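Local coordinates for protein aminoglycoside phosphotransferase (Streptomyces rimosus subsp. rimosus ATCC 10970, PDB 6FUX) that probably phosphorylates the aminoglycoside antibiotic streptomycin with ATP as phosphate donor, a modification expected to inactivate the drug, at residues Glu145-Asp150 with Asp267-Gly272; Asp189-Asn194 with Phe226-Glu231; Ile2-Phe7 with Ala31-Ala36. All coordinates share one frame; numbering follows the deposited sequence. Where two conformers were deposited one is given.

Interaction 1: Glu145-Asp150 with Asp267-Gly272; sequences EAVNPD and DPLTWG. With SRY (streptomycin), chain D.
V147 and L269 form the apolar part of this contact. With CG1 anti to its backbone N (chi1 167°), V147 turns both methyls to CD2 of L269, and the closer pair, V147 CG2 to L269 CD2, is 4.0 Å apart. The leucine leaves its backbone heading away from the 145-150 loop, and only its branched end returns. Nearby, the methyl of A146 meets the terminal carboxylate, with A146 CB 3.6 Å from G272 OXT. G272, at a phi of 126°, has no CB to collide with A146 O.

A single water ties the two backbones together. It accepts from N148 N at 2.8 Å and donates to both P268 O and W271 O, the latter at 2.6 Å, satisfying three main-chain groups. Beyond the water both segments line the streptomycin pocket. W271 offers one indole face to the ligand's N-methyl carbon CI3, which sits 3.3 Å above the ring plane and toward its rim. D267 helps fix the rotation of that indole: W271 NE1 donates to D267 OD2 at 3.0 Å, the oxygen lying in the indole plane while the N-H reaches it from above the carboxylate plane. D267 OD2 is also 2.7 Å from streptomycin OG2. D150 O accepts from the guanidino nitrogen NF1 of the drug at 3.2 Å. N148 shapes this carbonyl's turn, its OD1 taking the N-H of D150 in an Asx turn.

R212 bonds to T270 OG1 and makes a cation-pi contact with W271, while R144 pairs with the G272 carboxylate. V147 packs on V141 and V142 of helix 131-143 and on P161, and L269 reaches A138 and L168, so the C-terminal tail following helix 257-266 is seated against helices 131-143 and 161-168.

Interaction 2: Asp189-Asn194 with Phe226-Glu231; sequences DLCLPN and FATARE. With SRY (streptomycin), chain D.
T228 and A229, on one flank of helix 218-233, are the residues that meet the 189-194 loop most closely. The helix segment begins with F226, which starts away from the loop; its ring packs edge-to-face with F247. A227 follows, its CB 4.1 Å from the methyl CH2 of streptomycin.

At T228 the two branches divide the work. OG1 lies between the backbone N and the carbonyl carbon (chi1 57°), where it accepts the backbone N-H of L192; L192 N to T228 OG1 is 3.0 Å, with an angle of 154° at the hydrogen. It also bonds to L224 O one turn back, so this buried hydroxyl joins the helix to the loop. CG2 rests against the sulfur, T228 CG2 to C191 SG 3.8 Å, and borders the sugar. The L192 and T228 side chains lie alongside each other, running opposite ways, and L192 CD1 rests on the A229 backbone, 3.7 Å from A229 CA.

R230 leaves the contact and forms salt bridges with E237 and E244. E231, its chain bent at chi2, carries OE2 to 3.4 Å from N11 of streptomycin, where its charge would probably favour the guanidinium.

On the loop, N194 ND2 donates to D189 O in the carbonyl plane, bracing the turn that presents D189. The hydroxyl O33 of streptomycin donates to D189 OD2 at 2.6 Å. H187, D189 and N194 match the His-Gly-Asp-x4-Asn catalytic-loop signature of aminoglycoside phosphotransferases, the counterpart of His-Arg-Asp-x4-Asn in protein kinases, consistent with O33 being the phosphate acceptor and D189 the catalytic aspartate.

Interaction 3: Ile2-Phe7 with Ala31-Ala36; sequences IDLTAF and AVFRSA. With ADP (adenosine-5'-diphosphate), chain C.
F7 and F33 meet with their side chains crossed at about a right angle, the end of F33 reaching the root of F7. F33 CZ is 3.8 Å from F7 CB, while F33 CE1 lies 4.0 Å from F7 CD2. L4 closes in on the same end of F33 at a slant: its CD2 is 3.8 Å from F33 CZ. Pointing CG anti to the carbonyl carbon (chi1 -64°), F33 sends its ring off the strand and into this group of helix residues. Farther up the strand, F7 CE2 approaches the backbone at A31 N, and the CG2 methyl of I2 touches A31 CB at 3.7 Å.

A31 and F33 face the N-terminal helix 4-12, whereas V32 between them lies on the other side of the strand, with V32 CG2 3.7 Å from O5' of ADP. This is the antiparallel nucleotide-binding sheet of the N-terminal lobe of the kinase-like fold: strand 31-34 runs between strands 21-22 and 40-45, one side turned to the nucleotide and the other covered by the helix. P22, C44, L8 and L11 also surround the F33 ring. With an alanine at F33 the ring is gone, which is likely to open a gap between strand and helix and leave F7 CB and the L4 methyl without the surface they rest on.

The ring of F7 is backed by its own helix start, where D3 O sits 3.2 Å above one face, offset toward the rim. That carbonyl also receives F7 N at 2.9 Å, which ties the phenylalanine to the first helical turn directly after the N-cap residue D3.

Interaction 3 comes first along the chain and belongs to the N-terminal lobe, joining helix 4-12 to the five-stranded sheet beside ADP. Interactions 1 and 2 lie in the mainly helical remainder: 189-194 and 226-231 both fall between the two segments of interaction 1, which ends at the C-terminus. Their centres are 17 Å apart, and they touch where W271 CZ2 packs 3.9 Å from D189 CG. Both border streptomycin, from different sides of the pocket. Interaction 3 is farther off, its centre 24 Å from that of interaction 1 and 26 Å from that of interaction 2, consistent with ADP lying under the N-terminal sheet at the cleft and the helical lobe holding the antibiotic.

Interaction 1: Glu145-Asp150 with Asp267-Gly272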
loop_
_atom_site.group_PDB
_atom_site.type_symbol
_atom_site.label_atom_id
_atom_site.label_comp_id
_atom_site.label_asym_id
_atom_site.label_seq_id
_atom_site.Cartn_x
_atom_site.Cartn_y
_atom_site.Cartn_z
ATOM N N GLU A 145 13.474 6.748 -16.589
ATOM C CA GLU A 145 13.271 8.161 -16.183
ATOM C C GLU A 145 11.770 8.376 -15.855
ATOM O O GLU A 145 11.184 9.379 -16.287
ATOM C CB GLU A 145 13.790 9.128 -17.253
ATOM C CG GLU A 145 15.221 8.842 -17.680
ATOM C CD GLU A 145 15.852 9.851 -18.619
ATOM O OE1 GLU A 145 15.171 10.229 -19.544
ATOM O OE2 GLU A 145 16.994 10.264 -18.377
ATOM N N ALA A 146 11.154 7.466 -15.097
ATOM C CA ALA A 146 9.738 7.421 -14.887
ATOM C C ALA A 146 9.365 7.728 -13.424
ATOM O O ALA A 146 8.238 7.564 -13.045
ATOM C CB ALA A 146 9.214 6.076 -15.281
ATOM N N VAL A 147 10.296 8.253 -12.615
ATOM C CA VAL A 147 9.988 8.552 -11.203
ATOM C C VAL A 147 9.108 9.803 -11.107
ATOM O O VAL A 147 9.387 10.809 -11.790
ATOM C CB VAL A 147 11.274 8.738 -10.386
ATOM C CG1 VAL A 147 10.995 9.360 -9.018
ATOM C CG2 VAL A 147 12.034 7.418 -10.274
ATOM N N ASN A 148 8.032 9.720 -10.322
ATOM C CA ASN A 148 7.173 10.883 -10.085
ATOM C C ASN A 148 7.776 11.658 -8.933
ATOM O O ASN A 148 7.658 11.202 -7.799
ATOM C CB ASN A 148 5.727 10.462 -9.812
ATOM C CG ASN A 148 4.827 11.665 -9.580
ATOM O OD1 ASN A 148 5.296 12.806 -9.426
ATOM N ND2 ASN A 148 3.543 11.377 -9.555
ATOM N N PRO A 149 8.334 12.856 -9.095
ATOM C CA PRO A 149 8.972 13.518 -7.964
ATOM C C PRO A 149 7.962 13.926 -6.893
ATOM O O PRO A 149 8.364 14.316 -5.813
ATOM C CB PRO A 149 9.634 14.765 -8.546
ATOM C CG PRO A 149 8.876 15.001 -9.788
ATOM C CD PRO A 149 8.472 13.667 -10.330
ATOM N N ASP A 150 6.670 13.858 -7.201
ATOM C CA ASP A 150 5.731 14.270 -6.167
ATOM C C ASP A 150 5.769 13.220 -5.017
ATOM O O ASP A 150 5.242 13.504 -3.933
ATOM C CB ASP A 150 4.323 14.431 -6.739
ATOM C CG ASP A 150 4.153 15.657 -7.642
ATOM O OD1 ASP A 150 4.993 16.537 -7.593
ATOM O OD2 ASP A 150 3.204 15.684 -8.386
ATOM N N ASP A 267 10.997 3.546 -1.654
ATOM C CA ASP A 267 9.645 3.329 -2.138
ATOM C C ASP A 267 9.286 4.236 -3.324
ATOM O O ASP A 267 8.749 3.738 -4.310
ATOM C CB ASP A 267 8.648 3.553 -1.015
ATOM C CG ASP A 267 7.258 3.076 -1.383
ATOM O OD1 ASP A 267 6.986 1.837 -1.221
ATOM O OD2 ASP A 267 6.451 3.957 -1.854
ATOM N N PRO A 268 9.483 5.542 -3.227
ATOM C CA PRO A 268 9.092 6.366 -4.377
ATOM C C PRO A 268 9.720 5.923 -5.718
ATOM O O PRO A 268 9.148 6.254 -6.819
ATOM C CB PRO A 268 9.534 7.741 -3.974
ATOM C CG PRO A 268 10.486 7.583 -2.860
ATOM C CD PRO A 268 10.132 6.309 -2.162
ATOM N N LEU A 269 10.940 5.358 -5.642
ATOM C CA LEU A 269 11.706 5.024 -6.877
ATOM C C LEU A 269 11.080 3.812 -7.559
ATOM O O LEU A 269 11.532 3.489 -8.655
ATOM C CB LEU A 269 13.187 4.821 -6.586
ATOM C CG LEU A 269 13.846 5.978 -5.866
ATOM C CD1 LEU A 269 15.273 5.650 -5.622
ATOM C CD2 LEU A 269 13.755 7.252 -6.713
ATOM N N THR A 270 10.145 3.122 -6.898
ATOM C CA THR A 270 9.616 1.869 -7.354
ATOM C C THR A 270 8.305 2.023 -8.144
ATOM O O THR A 270 7.756 0.987 -8.645
ATOM C CB THR A 270 9.341 0.840 -6.236
ATOM O OG1 THR A 270 8.197 1.273 -5.482
ATOM C CG2 THR A 270 10.531 0.604 -5.327
ATOM N N TRP A 271 7.846 3.274 -8.395
ATOM C CA TRP A 271 6.481 3.488 -8.967
ATOM C C TRP A 271 6.636 4.179 -10.316
ATOM O O TRP A 271 7.313 5.198 -10.373
ATOM C CB TRP A 271 5.596 4.387 -8.087
ATOM C CG TRP A 271 5.250 3.818 -6.740
ATOM C CD1 TRP A 271 5.868 4.075 -5.544
ATOM C CD2 TRP A 271 4.154 2.948 -6.452
ATOM N NE1 TRP A 271 5.266 3.349 -4.548
ATOM C CE2 TRP A 271 4.189 2.675 -5.064
ATOM C CE3 TRP A 271 3.150 2.378 -7.232
ATOM C CZ2 TRP A 271 3.242 1.859 -4.464
ATOM C CZ3 TRP A 271 2.297 1.474 -6.628
ATOM C CH2 TRP A 271 2.290 1.295 -5.249
ATOM N N GLY A 272 6.057 3.548 -11.315
ATOM C CA GLY A 272 5.963 4.076 -12.639
ATOM C C GLY A 272 6.521 3.125 -13.662
ATOM O O GLY A 272 6.848 1.923 -13.418
ATOM O OXT GLY A 272 6.568 3.652 -14.832
HETATM C C11 SRY D . 4.470 14.564 0.555
HETATM N N11 SRY D . 5.049 15.817 0.761
HETATM C CA1 SRY D . 4.817 17.062 0.336
HETATM N NB1 SRY D . 5.703 17.978 0.821
HETATM N NC1 SRY D . 3.849 17.377 -0.454
HETATM C C21 SRY D . 3.266 14.163 -0.352
HETATM O O21 SRY D . 2.724 15.112 -1.239
HETATM C C31 SRY D . 3.275 12.792 -0.930
HETATM N N31 SRY D . 2.091 12.208 -1.500
HETATM C CD1 SRY D . 1.587 12.199 -2.730
HETATM N NE1 SRY D . 0.462 11.569 -2.952
HETATM N NF1 SRY D . 2.090 12.740 -3.727
HETATM C C41 SRY D . 4.186 11.843 -0.260
HETATM O O41 SRY D . 4.299 10.701 -1.094
HETATM C C51 SRY D . 5.543 12.271 0.389
HETATM O O51 SRY D . 6.786 11.557 -0.088
HETATM C C61 SRY D . 5.752 13.730 0.741
HETATM O O61 SRY D . 7.000 14.369 0.284
HETATM C C12 SRY D . 3.551 9.516 -0.632
HETATM C C22 SRY D . 3.941 8.339 -1.379
HETATM C C32 SRY D . 5.049 7.679 -0.526
HETATM O O32 SRY D . 4.589 6.388 -0.006
HETATM C CG2 SRY D . 6.342 7.533 -1.364
HETATM O OG2 SRY D . 6.284 6.638 -2.252
HETATM C C42 SRY D . 5.108 8.654 0.653
HETATM C CH2 SRY D . 5.289 7.902 1.984
HETATM O O42 SRY D . 3.881 9.372 0.744
HETATM O O13 SRY D . 2.973 7.351 -1.727
HETATM C C13 SRY D . 1.930 7.757 -2.601
HETATM C C23 SRY D . 1.395 6.485 -3.252
HETATM N N23 SRY D . 2.343 5.530 -3.832
HETATM C CI3 SRY D . 3.337 6.166 -4.753
HETATM C C33 SRY D . 0.325 5.872 -2.339
HETATM O O33 SRY D . -0.126 4.713 -2.757
HETATM C C43 SRY D . -0.580 6.861 -1.562
HETATM O O43 SRY D . -1.337 6.180 -0.507
HETATM C C53 SRY D . 0.025 8.072 -1.211
HETATM O O53 SRY D . 1.095 8.625 -1.935
HETATM C C63 SRY D . -0.781 9.072 -0.415
HETATM O O63 SRY D . -0.180 10.310 -0.431
HETATM O O HOH W 1 7.651 7.335 -8.858
#

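Interaction 2: Asp189-Asn194 with Phe226-Glu231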
loop_
_atom_site.group_PDB
_atom_site.type_symbol
_atom_site.label_atom_id
_atom_site.label_comp_id
_atom_site.label_asym_id
_atom_site.label_seq_id
_atom_site.Cartn_x
_atom_site.Cartn_y
_atom_site.Cartn_z
ATOM N N ASP A 189 1.981 -1.293 0.779
ATOM C CA ASP A 189 1.850 0.140 0.528
ATOM C C ASP A 189 1.069 0.741 1.685
ATOM O O ASP A 189 -0.017 1.221 1.554
ATOM C CB ASP A 189 1.122 0.421 -0.771
ATOM C CG ASP A 189 1.146 1.895 -1.128
ATOM O OD1 ASP A 189 2.010 2.693 -0.589
ATOM O OD2 ASP A 189 0.201 2.273 -1.901
ATOM N N LEU A 190 1.688 0.701 2.875
ATOM C CA LEU A 190 0.967 0.996 4.140
ATOM C C LEU A 190 0.966 2.521 4.422
ATOM O O LEU A 190 1.397 2.985 5.486
ATOM C CB LEU A 190 1.516 0.172 5.282
ATOM C CG LEU A 190 0.651 0.166 6.534
ATOM C CD1 LEU A 190 -0.689 -0.526 6.288
ATOM C CD2 LEU A 190 1.356 -0.497 7.704
ATOM N N CYS A 191 0.535 3.311 3.454
ATOM C CA CYS A 191 0.255 4.704 3.619
ATOM C C CYS A 191 -1.126 4.844 4.240
ATOM O O CYS A 191 -1.993 4.058 3.957
ATOM C CB CYS A 191 0.301 5.387 2.236
ATOM S SG CYS A 191 1.969 5.471 1.543
ATOM N N LEU A 192 -1.366 5.912 4.986
ATOM C CA LEU A 192 -2.666 6.112 5.664
ATOM C C LEU A 192 -3.893 5.954 4.769
ATOM O O LEU A 192 -4.895 5.510 5.301
ATOM C CB LEU A 192 -2.722 7.449 6.385
ATOM C CG LEU A 192 -1.791 7.563 7.616
ATOM C CD1 LEU A 192 -2.116 8.809 8.394
ATOM C CD2 LEU A 192 -1.963 6.319 8.501
ATOM N N PRO A 193 -3.948 6.381 3.492
ATOM C CA PRO A 193 -5.162 6.187 2.725
ATOM C C PRO A 193 -5.565 4.736 2.541
ATOM O O PRO A 193 -6.741 4.535 2.237
ATOM C CB PRO A 193 -4.872 6.717 1.337
ATOM C CG PRO A 193 -3.715 7.726 1.593
ATOM C CD PRO A 193 -2.935 7.108 2.710
ATOM N N ASN A 194 -4.689 3.761 2.793
ATOM C CA ASN A 194 -4.958 2.372 2.551
ATOM C C ASN A 194 -5.371 1.689 3.840
ATOM O O ASN A 194 -5.558 0.455 3.828
ATOM C CB ASN A 194 -3.810 1.636 1.837
ATOM C CG ASN A 194 -3.486 2.238 0.483
ATOM O OD1 ASN A 194 -4.381 2.892 -0.101
ATOM N ND2 ASN A 194 -2.203 2.275 0.102
ATOM N N PHE A 226 4.590 5.705 9.096
ATOM C CA PHE A 226 5.032 6.753 9.899
ATOM C C PHE A 226 5.176 8.071 9.130
ATOM O O PHE A 226 4.852 9.147 9.617
ATOM C CB PHE A 226 6.370 6.371 10.493
ATOM C CG PHE A 226 6.357 5.336 11.591
ATOM C CD1 PHE A 226 5.200 4.885 12.182
ATOM C CD2 PHE A 226 7.567 4.899 12.116
ATOM C CE1 PHE A 226 5.233 3.930 13.197
ATOM C CE2 PHE A 226 7.616 3.959 13.140
ATOM C CZ PHE A 226 6.430 3.483 13.679
ATOM N N ALA A 227 5.656 7.986 7.887
ATOM C CA ALA A 227 5.861 9.185 7.104
ATOM C C ALA A 227 4.493 9.805 6.814
ATOM O O ALA A 227 4.372 11.014 6.895
ATOM C CB ALA A 227 6.588 8.793 5.816
ATOM N N THR A 228 3.504 8.992 6.395
ATOM C CA THR A 228 2.229 9.562 6.094
ATOM C C THR A 228 1.486 10.078 7.349
ATOM O O THR A 228 0.842 11.119 7.318
ATOM C CB THR A 228 1.338 8.635 5.258
ATOM O OG1 THR A 228 1.123 7.349 5.888
ATOM C CG2 THR A 228 1.917 8.439 3.871
ATOM N N ALA A 229 1.652 9.400 8.497
ATOM C CA ALA A 229 1.094 9.980 9.752
ATOM C C ALA A 229 1.723 11.323 10.116
ATOM O O ALA A 229 1.070 12.187 10.671
ATOM C CB ALA A 229 1.232 8.964 10.839
ATOM N N ARG A 230 2.990 11.534 9.784
ATOM C CA ARG A 230 3.612 12.788 10.042
ATOM C C ARG A 230 2.975 13.909 9.236
ATOM O O ARG A 230 2.988 15.068 9.695
ATOM C CB ARG A 230 5.145 12.713 9.828
ATOM C CG ARG A 230 5.864 11.988 10.944
ATOM C CD ARG A 230 7.356 12.012 10.699
ATOM N NE ARG A 230 7.977 11.446 11.860
ATOM C CZ ARG A 230 8.818 12.077 12.696
ATOM N NH1 ARG A 230 9.195 13.334 12.500
ATOM N NH2 ARG A 230 9.287 11.404 13.744
ATOM N N GLU A 231 2.309 13.603 8.125
ATOM C CA GLU A 231 1.523 14.657 7.421
ATOM C C GLU A 231 0.395 15.149 8.349
ATOM O O GLU A 231 0.058 16.301 8.377
ATOM C CB GLU A 231 0.910 14.164 6.129
ATOM C CG GLU A 231 1.937 13.762 5.078
ATOM C CD GLU A 231 2.591 14.896 4.316
ATOM O OE1 GLU A 231 2.100 16.049 4.413
ATOM O OE2 GLU A 231 3.600 14.640 3.627
HETATM C C11 SRY D . 4.470 14.564 0.555
HETATM N N11 SRY D . 5.049 15.817 0.761
HETATM C CA1 SRY D . 4.817 17.062 0.336
HETATM N NB1 SRY D . 5.703 17.978 0.821
HETATM N NC1 SRY D . 3.849 17.377 -0.454
HETATM C C21 SRY D . 3.266 14.163 -0.352
HETATM O O21 SRY D . 2.724 15.112 -1.239
HETATM C C31 SRY D . 3.275 12.792 -0.930
HETATM N N31 SRY D . 2.091 12.208 -1.500
HETATM C CD1 SRY D . 1.587 12.199 -2.730
HETATM N NE1 SRY D . 0.462 11.569 -2.952
HETATM N NF1 SRY D . 2.090 12.740 -3.727
HETATM C C41 SRY D . 4.186 11.843 -0.260
HETATM O O41 SRY D . 4.299 10.701 -1.094
HETATM C C51 SRY D . 5.543 12.271 0.389
HETATM O O51 SRY D . 6.786 11.557 -0.088
HETATM C C61 SRY D . 5.752 13.730 0.741
HETATM O O61 SRY D . 7.000 14.369 0.284
HETATM C C12 SRY D . 3.551 9.516 -0.632
HETATM C C22 SRY D . 3.941 8.339 -1.379
HETATM C C32 SRY D . 5.049 7.679 -0.526
HETATM O O32 SRY D . 4.589 6.388 -0.006
HETATM C CG2 SRY D . 6.342 7.533 -1.364
HETATM O OG2 SRY D . 6.284 6.638 -2.252
HETATM C C42 SRY D . 5.108 8.654 0.653
HETATM C CH2 SRY D . 5.289 7.902 1.984
HETATM O O42 SRY D . 3.881 9.372 0.744
HETATM O O13 SRY D . 2.973 7.351 -1.727
HETATM C C13 SRY D . 1.930 7.757 -2.601
HETATM C C23 SRY D . 1.395 6.485 -3.252
HETATM N N23 SRY D . 2.343 5.530 -3.832
HETATM C CI3 SRY D . 3.337 6.166 -4.753
HETATM C C33 SRY D . 0.325 5.872 -2.339
HETATM O O33 SRY D . -0.126 4.713 -2.757
HETATM C C43 SRY D . -0.580 6.861 -1.562
HETATM O O43 SRY D . -1.337 6.180 -0.507
HETATM C C53 SRY D . 0.025 8.072 -1.211
HETATM O O53 SRY D . 1.095 8.625 -1.935
HETATM C C63 SRY D . -0.781 9.072 -0.415
HETATM O O63 SRY D . -0.180 10.310 -0.431
#

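Interaction 3: Ile2-Phe7 with Ala31-Ala36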
loop_
_atom_site.group_PDB
_atom_site.type_symbol
_atom_site.label_atom_id
_atom_site.label_comp_id
_atom_site.label_asym_id
_atom_site.label_seq_id
_atom_site.Cartn_x
_atom_site.Cartn_y
_atom_site.Cartn_z
ATOM N N ILE A 2 -6.564 7.126 -20.270
ATOM C CA ILE A 2 -7.314 6.143 -19.448
ATOM C C ILE A 2 -8.380 5.511 -20.344
ATOM O O ILE A 2 -9.179 6.248 -20.837
ATOM C CB ILE A 2 -7.950 6.811 -18.212
ATOM C CG1 ILE A 2 -6.875 7.391 -17.282
ATOM C CG2 ILE A 2 -8.870 5.829 -17.483
ATOM C CD1 ILE A 2 -5.951 6.357 -16.740
ATOM N N ASP A 3 -8.425 4.174 -20.421
ATOM C CA ASP A 3 -9.303 3.514 -21.405
ATOM C C ASP A 3 -10.725 3.311 -20.833
ATOM O O ASP A 3 -11.176 2.203 -20.625
ATOM C CB ASP A 3 -8.690 2.193 -21.853
ATOM C CG ASP A 3 -9.098 1.792 -23.291
ATOM O OD1 ASP A 3 -10.304 2.094 -23.682
ATOM O OD2 ASP A 3 -8.374 1.081 -23.979
ATOM N N LEU A 4 -11.453 4.404 -20.592
ATOM C CA LEU A 4 -12.740 4.375 -20.010
ATOM C C LEU A 4 -13.729 3.511 -20.822
ATOM O O LEU A 4 -14.552 2.755 -20.215
ATOM C CB LEU A 4 -13.325 5.784 -19.941
ATOM C CG LEU A 4 -12.690 6.767 -18.963
ATOM C CD1 LEU A 4 -13.404 8.121 -19.136
ATOM C CD2 LEU A 4 -12.815 6.252 -17.543
ATOM N N THR A 5 -13.615 3.531 -22.119
ATOM C CA THR A 5 -14.589 2.824 -23.021
ATOM C C THR A 5 -14.433 1.304 -22.867
ATOM O O THR A 5 -15.439 0.692 -22.578
ATOM C CB THR A 5 -14.441 3.215 -24.458
ATOM O OG1 THR A 5 -14.947 4.563 -24.425
ATOM C CG2 THR A 5 -15.269 2.370 -25.420
ATOM N N ALA A 6 -13.160 0.830 -22.825
ATOM C CA ALA A 6 -12.889 -0.584 -22.617
ATOM C C ALA A 6 -13.300 -0.937 -21.210
ATOM O O ALA A 6 -13.769 -2.123 -20.919
ATOM C CB ALA A 6 -11.437 -0.954 -22.840
ATOM N N PHE A 7 -12.886 -0.120 -20.204
ATOM C CA PHE A 7 -13.083 -0.536 -18.870
ATOM C C PHE A 7 -14.600 -0.572 -18.548
ATOM O O PHE A 7 -15.172 -1.476 -17.849
ATOM C CB PHE A 7 -12.324 0.370 -17.904
ATOM C CG PHE A 7 -10.821 0.342 -18.044
ATOM C CD1 PHE A 7 -10.155 -0.684 -18.668
ATOM C CD2 PHE A 7 -10.087 1.398 -17.551
ATOM C CE1 PHE A 7 -8.767 -0.721 -18.733
ATOM C CE2 PHE A 7 -8.694 1.337 -17.564
ATOM C CZ PHE A 7 -8.057 0.345 -18.259
ATOM N N ALA A 31 -7.339 2.676 -13.845
ATOM C CA ALA A 31 -8.218 3.566 -13.147
ATOM C C ALA A 31 -9.025 2.788 -12.110
ATOM O O ALA A 31 -9.095 1.601 -12.234
ATOM C CB ALA A 31 -9.112 4.169 -14.153
ATOM N N VAL A 32 -9.523 3.480 -11.098
ATOM C CA VAL A 32 -10.378 2.980 -10.088
ATOM C C VAL A 32 -11.744 3.592 -10.298
ATOM O O VAL A 32 -11.864 4.766 -10.757
ATOM C CB VAL A 32 -9.819 3.238 -8.678
ATOM C CG1 VAL A 32 -10.787 2.757 -7.581
ATOM C CG2 VAL A 32 -8.471 2.551 -8.514
ATOM N N PHE A 33 -12.768 2.752 -10.173
ATOM C CA PHE A 33 -14.129 3.113 -10.402
ATOM C C PHE A 33 -14.923 2.739 -9.161
ATOM O O PHE A 33 -14.483 1.846 -8.398
ATOM C CB PHE A 33 -14.770 2.339 -11.551
ATOM C CG PHE A 33 -14.152 2.614 -12.897
ATOM C CD1 PHE A 33 -12.918 2.058 -13.211
ATOM C CD2 PHE A 33 -14.778 3.408 -13.826
ATOM C CE1 PHE A 33 -12.308 2.345 -14.424
ATOM C CE2 PHE A 33 -14.196 3.641 -15.064
ATOM C CZ PHE A 33 -12.930 3.165 -15.327
ATOM N N ARG A 34 -16.062 3.418 -8.958
ATOM C CA ARG A 34 -16.917 3.114 -7.858
ATOM C C ARG A 34 -18.345 2.991 -8.408
ATOM O O ARG A 34 -18.711 3.816 -9.285
ATOM C CB ARG A 34 -16.818 4.238 -6.821
ATOM C CG ARG A 34 -17.409 3.862 -5.468
ATOM C CD ARG A 34 -17.974 5.004 -4.605
ATOM N NE ARG A 34 -17.009 5.645 -3.737
ATOM C CZ ARG A 34 -16.454 6.841 -3.956
ATOM N NH1 ARG A 34 -16.956 7.657 -4.869
ATOM N NH2 ARG A 34 -15.374 7.195 -3.281
ATOM N N SER A 35 -19.140 2.107 -7.801
ATOM C CA SER A 35 -20.511 1.959 -8.176
ATOM C C SER A 35 -21.280 3.142 -7.559
ATOM O O SER A 35 -20.840 3.735 -6.540
ATOM C CB SER A 35 -21.015 0.613 -7.707
ATOM O OG SER A 35 -21.176 0.577 -6.306
ATOM N N ALA A 36 -22.428 3.463 -8.165
ATOM C CA ALA A 36 -23.251 4.609 -7.725
ATOM C C ALA A 36 -23.662 4.475 -6.261
ATOM O O ALA A 36 -23.671 5.518 -5.548
ATOM C CB ALA A 36 -24.420 4.848 -8.631
HETATM O "O5'" ADP C . -7.721 2.687 -4.846
HETATM C "C5'" ADP C . -7.840 4.176 -4.931
HETATM C "C4'" ADP C . -8.880 4.823 -3.963
HETATM O "O4'" ADP C . -10.172 4.203 -4.060
HETATM C "C3'" ADP C . -8.579 4.709 -2.405
HETATM O "O3'" ADP C . -7.744 5.733 -1.877
HETATM C "C2'" ADP C . -9.855 4.306 -1.561
HETATM O "O2'" ADP C . -10.688 5.041 -0.561
HETATM C "C1'" ADP C . -10.643 3.725 -2.722
HETATM N N9 ADP C . -10.829 2.220 -2.667
HETATM C C8 ADP C . -10.387 1.226 -3.491
HETATM N N7 ADP C . -10.891 -0.028 -3.156
HETATM C C5 ADP C . -11.652 0.215 -2.082
HETATM C C6 ADP C . -12.389 -0.652 -1.278
HETATM N N6 ADP C . -12.355 -2.030 -1.838
HETATM N N1 ADP C . -12.963 0.049 -0.205
HETATM C C2 ADP C . -12.914 1.337 0.101
HETATM N N3 ADP C . -12.258 2.250 -0.667
HETATM C C4 ADP C . -11.631 1.701 -1.731
#